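Local coordinates for protein bifunctional dTDP-4-dehydrorhamnose 3,5-epimerase/dTDP-4-dehydrorhamnose reductase (Arabidopsis thaliana, PDB 4QQR) that catalyses the 3,5-epimerisation of dTDP-4-keto-6-deoxy-glucose and the following NADPH-dependent 4-reduction, yielding dTDP-beta-L-rhamnose, at residues P194-I199 / P224-H229. Residues are numbered along the deposited sequence; the frame is centred on the assembly and turned at random.
Sequences PNSMTI and PGVVSH
A single antiparallel bridge, a hydrogen-bonded pair, joins N195 to V227 where two loops meet in the RmlD-type, NADP-binding Rossmann enzyme. N195 N gives its hydrogen to V227 O at 2.9 Å, approaching from above the carbonyl plane, 52° out of it. In return V227 N reaches N195 O at 3.1 Å, tilted 22° from the N195 carbonyl plane. P194 CA also points its hydrogen at V227 O, and V226 CA at N195 O. One loop follows strand 189-190 and runs into helix 200-212; the other leads from 217-220, an outermost strand, within the chain, of the six-stranded parallel sheet, into helix 229-239, where S228 is the N-cap. Beyond the bridge, a water accepts from M197 N and probably donates to G225 O, the oxygen that S196 OG meets only weakly at 3.4 Å; L267 N is the stronger partner of OG. The extended M197 chain crosses V227 at about a right angle, SD 4.0 Å from CG2, near I232 of helix 229-239. V226 CG2 meets P194 CB at 4.0 Å. N195 turns its amide 84° to the H229 ring, ND2 lying 4.1 Å from CE1; I193 O and N264 OD1 bind that ND2, while H229 ND1 bonds I193 N.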
ATOM      1  N   PRO A 194     -26.181  -2.068 -15.405  1.00 47.66           N
ATOM      2  CA  PRO A 194     -26.041  -3.454 -14.933  1.00 44.68           C
ATOM      3  C   PRO A 194     -24.769  -3.572 -14.093  1.00 43.37           C
ATOM      4  O   PRO A 194     -23.695  -3.140 -14.545  1.00 38.94           O
ATOM      5  CB  PRO A 194     -25.845  -4.259 -16.226  1.00 42.83           C
ATOM      6  CG  PRO A 194     -26.171  -3.359 -17.327  1.00 46.41           C
ATOM      7  CD  PRO A 194     -26.063  -1.953 -16.866  1.00 45.10           C
ATOM      8  N   ASN A 195     -24.879  -4.141 -12.896  1.00 42.71           N
ATOM      9  CA  ASN A 195     -23.715  -4.317 -12.024  1.00 39.64           C
ATOM     10  C   ASN A 195     -23.735  -5.668 -11.316  1.00 40.74           C
ATOM     11  O   ASN A 195     -24.803  -6.238 -11.098  1.00 44.02           O
ATOM     12  CB  ASN A 195     -23.642  -3.186 -10.990  1.00 38.59           C
ATOM     13  CG  ASN A 195     -22.897  -1.944 -11.510  1.00 42.90           C
ATOM     14  OD1 ASN A 195     -21.672  -1.891 -11.502  1.00 39.91           O
ATOM     15  ND2 ASN A 195     -23.646  -0.944 -11.951  1.00 44.23           N
ATOM     16  N   SER A 196     -22.560  -6.188 -10.970  1.00 40.03           N
ATOM     17  CA  SER A 196     -22.470  -7.312 -10.031  1.00 38.55           C
ATOM     18  C   SER A 196     -22.736  -6.825  -8.606  1.00 37.44           C
ATOM     19  O   SER A 196     -22.292  -5.747  -8.214  1.00 35.22           O
ATOM     20  CB  SER A 196     -21.106  -8.008 -10.105  1.00 37.97           C
ATOM     21  OG  SER A 196     -21.102  -9.021 -11.096  1.00 39.16           O
ATOM     22  N   MET A 197     -23.482  -7.607  -7.835  1.00 37.67           N
ATOM     23  CA  MET A 197     -23.899  -7.170  -6.503  1.00 36.58           C
ATOM     24  C   MET A 197     -23.862  -8.341  -5.544  1.00 36.73           C
ATOM     25  O   MET A 197     -23.891  -9.505  -5.964  1.00 38.18           O
ATOM     26  CB  MET A 197     -25.316  -6.565  -6.523  1.00 40.07           C
ATOM     27  CG  MET A 197     -25.580  -5.513  -7.613  1.00 38.88           C
ATOM     28  SD  MET A 197     -26.909  -4.375  -7.165  1.00 39.45           S
ATOM     29  CE  MET A 197     -26.841  -3.218  -8.540  1.00 40.33           C
ATOM     30  N   THR A 198     -23.815  -8.022  -4.256  1.00 35.92           N
ATOM     31  CA  THR A 198     -23.665  -9.027  -3.210  1.00 38.35           C
ATOM     32  C   THR A 198     -24.933  -9.115  -2.356  1.00 37.83           C
ATOM     33  O   THR A 198     -25.333  -8.130  -1.737  1.00 40.09           O
ATOM     34  CB  THR A 198     -22.449  -8.673  -2.294  1.00 37.96           C
ATOM     35  OG1 THR A 198     -21.264  -8.559  -3.089  1.00 37.24           O
ATOM     36  CG2 THR A 198     -22.233  -9.719  -1.224  1.00 34.81           C
ATOM     37  N   ILE A 199     -25.564 -10.285  -2.299  1.00 37.36           N
ATOM     38  CA  ILE A 199     -26.696 -10.461  -1.386  1.00 37.61           C
ATOM     39  C   ILE A 199     -26.202 -10.972  -0.041  1.00 37.65           C
ATOM     40  O   ILE A 199     -25.991 -12.173   0.130  1.00 36.88           O
ATOM     41  CB  ILE A 199     -27.731 -11.450  -1.919  1.00 36.60           C
ATOM     42  CG1 ILE A 199     -28.174 -11.074  -3.327  1.00 33.50           C
ATOM     43  CG2 ILE A 199     -28.914 -11.492  -0.975  1.00 40.71           C
ATOM     44  CD1 ILE A 199     -28.753  -9.700  -3.399  1.00 36.02           C
ATOM     45  N   PRO A 224     -23.693 -14.478  -8.949  1.00 39.15           N
ATOM     46  CA  PRO A 224     -23.554 -14.603 -10.408  1.00 39.11           C
ATOM     47  C   PRO A 224     -24.533 -13.694 -11.150  1.00 38.47           C
ATOM     48  O   PRO A 224     -25.631 -13.467 -10.659  1.00 41.23           O
ATOM     49  CB  PRO A 224     -23.867 -16.078 -10.657  1.00 36.03           C
ATOM     50  CG  PRO A 224     -23.433 -16.768  -9.405  1.00 37.02           C
ATOM     51  CD  PRO A 224     -23.689 -15.792  -8.276  1.00 40.04           C
ATOM     52  N   GLY A 225     -24.124 -13.161 -12.301  1.00 41.22           N
ATOM     53  CA  GLY A 225     -24.968 -12.278 -13.091  1.00 38.17           C
ATOM     54  C   GLY A 225     -24.921 -10.795 -12.718  1.00 42.58           C
ATOM     55  O   GLY A 225     -24.180 -10.381 -11.819  1.00 39.00           O
ATOM     56  N   VAL A 226     -25.731  -9.994 -13.415  1.00 41.99           N
ATOM     57  CA  VAL A 226     -25.831  -8.565 -13.134  1.00 42.51           C
ATOM     58  C   VAL A 226     -27.284  -8.072 -13.059  1.00 44.16           C
ATOM     59  O   VAL A 226     -28.148  -8.605 -13.760  1.00 42.95           O
ATOM     60  CB  VAL A 226     -25.076  -7.752 -14.195  1.00 45.12           C
ATOM     61  CG1 VAL A 226     -23.573  -7.944 -14.037  1.00 44.60           C
ATOM     62  CG2 VAL A 226     -25.523  -8.155 -15.601  1.00 38.95           C
ATOM     63  N   VAL A 227     -27.547  -7.089 -12.188  1.00 40.46           N
ATOM     64  CA  VAL A 227     -28.794  -6.293 -12.233  1.00 44.11           C
ATOM     65  C   VAL A 227     -28.534  -4.810 -12.469  1.00 44.97           C
ATOM     66  O   VAL A 227     -27.573  -4.243 -11.948  1.00 42.67           O
ATOM     67  CB  VAL A 227     -29.650  -6.322 -10.930  1.00 42.92           C
ATOM     68  CG1 VAL A 227     -30.916  -7.142 -11.113  1.00 43.43           C
ATOM     69  CG2 VAL A 227     -28.832  -6.737  -9.708  1.00 42.44           C
ATOM     70  N   SER A 228     -29.423  -4.172 -13.221  1.00 45.19           N
ATOM     71  CA  SER A 228     -29.384  -2.721 -13.324  1.00 47.35           C
ATOM     72  C   SER A 228     -30.194  -2.147 -12.174  1.00 45.05           C
ATOM     73  O   SER A 228     -30.916  -2.886 -11.478  1.00 41.03           O
ATOM     74  CB  SER A 228     -29.959  -2.258 -14.650  1.00 47.46           C
ATOM     75  OG  SER A 228     -31.363  -2.447 -14.667  1.00 49.45           O
ATOM     76  N   HIS A 229     -30.062  -0.834 -11.972  1.00 46.02           N
ATOM     77  CA  HIS A 229     -30.814  -0.124 -10.929  1.00 46.68           C
ATOM     78  C   HIS A 229     -32.299  -0.216 -11.182  1.00 42.87           C
ATOM     79  O   HIS A 229     -33.088  -0.321 -10.242  1.00 43.48           O
ATOM     80  CB  HIS A 229     -30.414   1.347 -10.881  1.00 49.77           C
ATOM     81  CG  HIS A 229     -28.944   1.565 -10.749  1.00 47.90           C
ATOM     82  ND1 HIS A 229     -28.065   1.346 -11.791  1.00 49.77           N
ATOM     83  CD2 HIS A 229     -28.186   1.967  -9.704  1.00 48.50           C
ATOM     84  CE1 HIS A 229     -26.838   1.613 -11.394  1.00 49.63           C
ATOM     85  NE2 HIS A 229     -26.881   1.992 -10.127  1.00 50.18           N
TER
HETATM   86  O   HOH W   1     -24.423  -9.669  -9.012  1.00 33.60           O